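Local coordinates for Glyco_hydro_cc domain-containing protein (Trichoderma gamsii, PDB 6UBD), which probably binds beta-1,3-glucan oligosaccharides, as an oligosaccharide-binding member of glycoside hydrolase family 128, subgroup VII, at residues R148-S153 and Q183-Y188. Numbering follows the deposited sequence.
Sequences RQKDES and QADIDY
Y188 reaches from helix 179-193 to the turn 148-153, with K150 O over the centre of one face of its ring, 3.5 Å above the plane, and its hydroxyl on E152. At the ring edge, Y188 OH donates to E152 OE2 across 2.6 Å, meeting it 43° out of the carboxylate plane. CG of Y188 lies anti to the backbone N (chi1 176°), which sends the ring along the turn to that carboxylate. E152 OE1 takes the backbone N of K156 in helix 154-159. Q149, D185 and E152 are buried; in the deep part Q149 OE1 and D185 OD2 approach to 2.6 Å, amide and carboxylate planes 65° apart, and an acid group here probably holds a proton. Q149 NE2 is held by F175 O of strand 170-176. D185 OD1 takes a weak, bent bond of 3.3 Å from K150 N. Packing is looser on the partly exposed side, where K150 CD rests 3.9 Å from A184 CB and the chain turns away to a salt bridge with D151. The contact ties the loop after strand 140-142 to helix 179-193, consistent with a glycoside hydrolase (beta/alpha)8 barrel; with Y188 and Y193 hydroxyls both on E152 OE2, its buried carboxylate charge is probably well stabilised.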
loop_
_atom_site.group_PDB
_atom_site.type_symbol
_atom_site.label_atom_id
_atom_site.label_comp_id
_atom_site.label_asym_id
_atom_site.label_seq_id
_atom_site.Cartn_x
_atom_site.Cartn_y
_atom_site.Cartn_z
ATOM N N ARG A 148 11.370 -3.438 5.567
ATOM C CA ARG A 148 11.909 -4.551 6.356
ATOM C C ARG A 148 10.779 -5.502 6.812
ATOM O O ARG A 148 11.113 -6.531 7.451
ATOM C CB ARG A 148 12.712 -4.081 7.603
ATOM C CG ARG A 148 14.123 -3.562 7.390
ATOM C CD ARG A 148 15.083 -4.692 7.193
ATOM N NE ARG A 148 16.433 -4.262 7.059
ATOM C CZ ARG A 148 17.433 -5.045 6.747
ATOM N NH1 ARG A 148 17.256 -6.328 6.502
ATOM N NH2 ARG A 148 18.662 -4.550 6.684
ATOM N N GLN A 149 9.523 -5.204 6.519
ATOM C CA GLN A 149 8.430 -6.196 6.792
ATOM C C GLN A 149 8.441 -6.564 8.276
ATOM O O GLN A 149 8.611 -5.605 9.139
ATOM C CB GLN A 149 8.501 -7.401 5.869
ATOM C CG GLN A 149 8.471 -7.034 4.381
ATOM C CD GLN A 149 8.279 -8.265 3.515
ATOM O OE1 GLN A 149 7.226 -8.954 3.575
ATOM N NE2 GLN A 149 9.276 -8.623 2.694
ATOM N N LYS A 150 8.325 -7.802 8.675
ATOM C CA LYS A 150 8.298 -8.182 10.110
ATOM C C LYS A 150 9.653 -7.948 10.830
ATOM O O LYS A 150 9.619 -8.005 12.091
ATOM C CB LYS A 150 7.869 -9.621 10.295
ATOM C CG LYS A 150 8.904 -10.642 9.813
ATOM C CD LYS A 150 8.541 -12.135 9.922
ATOM C CE LYS A 150 9.713 -13.128 9.659
ATOM N NZ LYS A 150 11.006 -12.900 10.449
ATOM N N ASP A 151 10.724 -7.656 10.096
ATOM C CA ASP A 151 12.033 -7.385 10.729
ATOM C C ASP A 151 12.242 -5.884 11.008
ATOM O O ASP A 151 13.398 -5.516 11.363
ATOM C CB ASP A 151 13.122 -7.992 9.835
ATOM C CG ASP A 151 13.026 -9.489 9.594
ATOM O OD1 ASP A 151 12.562 -10.182 10.518
ATOM O OD2 ASP A 151 13.381 -9.896 8.480
ATOM N N GLU A 152 11.256 -5.020 10.833
ATOM C CA GLU A 152 11.438 -3.583 10.998
ATOM C C GLU A 152 11.874 -3.198 12.433
ATOM O O GLU A 152 11.411 -3.762 13.402
ATOM C CB GLU A 152 10.143 -2.849 10.639
ATOM C CG GLU A 152 9.004 -3.070 11.607
ATOM C CD GLU A 152 8.945 -2.151 12.840
ATOM O OE1 GLU A 152 9.629 -1.062 12.840
ATOM O OE2 GLU A 152 8.212 -2.522 13.789
ATOM N N SER A 153 12.666 -2.113 12.429
ATOM C CA SER A 153 12.923 -1.302 13.650
ATOM C C SER A 153 12.532 0.164 13.439
ATOM O O SER A 153 12.426 0.882 14.467
ATOM C CB SER A 153 14.317 -1.477 14.144
ATOM O OG SER A 153 15.246 -0.981 13.164
ATOM N N GLN A 183 1.443 -14.663 6.734
ATOM C CA GLN A 183 0.816 -14.707 8.078
ATOM C C GLN A 183 1.787 -14.130 9.095
ATOM O O GLN A 183 1.353 -13.470 10.058
ATOM C CB GLN A 183 0.369 -16.118 8.481
ATOM C CG GLN A 183 -0.466 -16.209 9.754
ATOM C CD GLN A 183 -1.801 -15.503 9.626
ATOM O OE1 GLN A 183 -2.509 -15.755 8.636
ATOM N NE2 GLN A 183 -2.146 -14.636 10.577
ATOM N N ALA A 184 3.075 -14.365 8.966
ATOM C CA ALA A 184 4.047 -13.876 9.965
ATOM C C ALA A 184 4.108 -12.341 9.918
ATOM O O ALA A 184 4.264 -11.639 10.975
ATOM C CB ALA A 184 5.401 -14.459 9.691
ATOM N N ASP A 185 3.975 -11.729 8.749
ATOM C CA ASP A 185 3.912 -10.257 8.640
ATOM C C ASP A 185 2.641 -9.750 9.308
ATOM O O ASP A 185 2.696 -8.738 10.101
ATOM C CB ASP A 185 3.910 -9.803 7.180
ATOM C CG ASP A 185 5.265 -9.764 6.472
ATOM O OD1 ASP A 185 6.333 -9.902 7.151
ATOM O OD2 ASP A 185 5.268 -9.535 5.189
ATOM N N ILE A 186 1.497 -10.348 9.015
ATOM C CA ILE A 186 0.225 -9.891 9.648
ATOM C C ILE A 186 0.336 -9.975 11.179
ATOM O O ILE A 186 -0.049 -9.011 11.901
ATOM C CB ILE A 186 -0.941 -10.748 9.114
ATOM C CG1 ILE A 186 -1.259 -10.412 7.642
ATOM C CG2 ILE A 186 -2.190 -10.590 9.954
ATOM C CD1 ILE A 186 -2.152 -11.406 6.945
ATOM N N ASP A 187 0.777 -11.096 11.686
ATOM C CA ASP A 187 0.839 -11.304 13.150
ATOM C C ASP A 187 1.792 -10.304 13.813
ATOM O O ASP A 187 1.458 -9.735 14.885
ATOM C CB ASP A 187 1.215 -12.738 13.508
ATOM C CG ASP A 187 0.234 -13.824 13.131
ATOM O OD1 ASP A 187 -0.919 -13.532 12.998
ATOM O OD2 ASP A 187 0.648 -15.025 13.048
ATOM N N TYR A 188 2.952 -10.076 13.200
ATOM C CA TYR A 188 3.903 -9.093 13.755
ATOM C C TYR A 188 3.241 -7.707 13.876
ATOM O O TYR A 188 3.324 -7.066 14.947
ATOM C CB TYR A 188 5.179 -8.985 12.916
ATOM C CG TYR A 188 6.116 -7.918 13.426
ATOM C CD1 TYR A 188 6.929 -8.095 14.555
ATOM C CD2 TYR A 188 6.090 -6.636 12.867
ATOM C CE1 TYR A 188 7.691 -7.070 15.076
ATOM C CE2 TYR A 188 6.836 -5.609 13.421
ATOM C CZ TYR A 188 7.702 -5.843 14.481
ATOM O OH TYR A 188 8.407 -4.822 15.070
#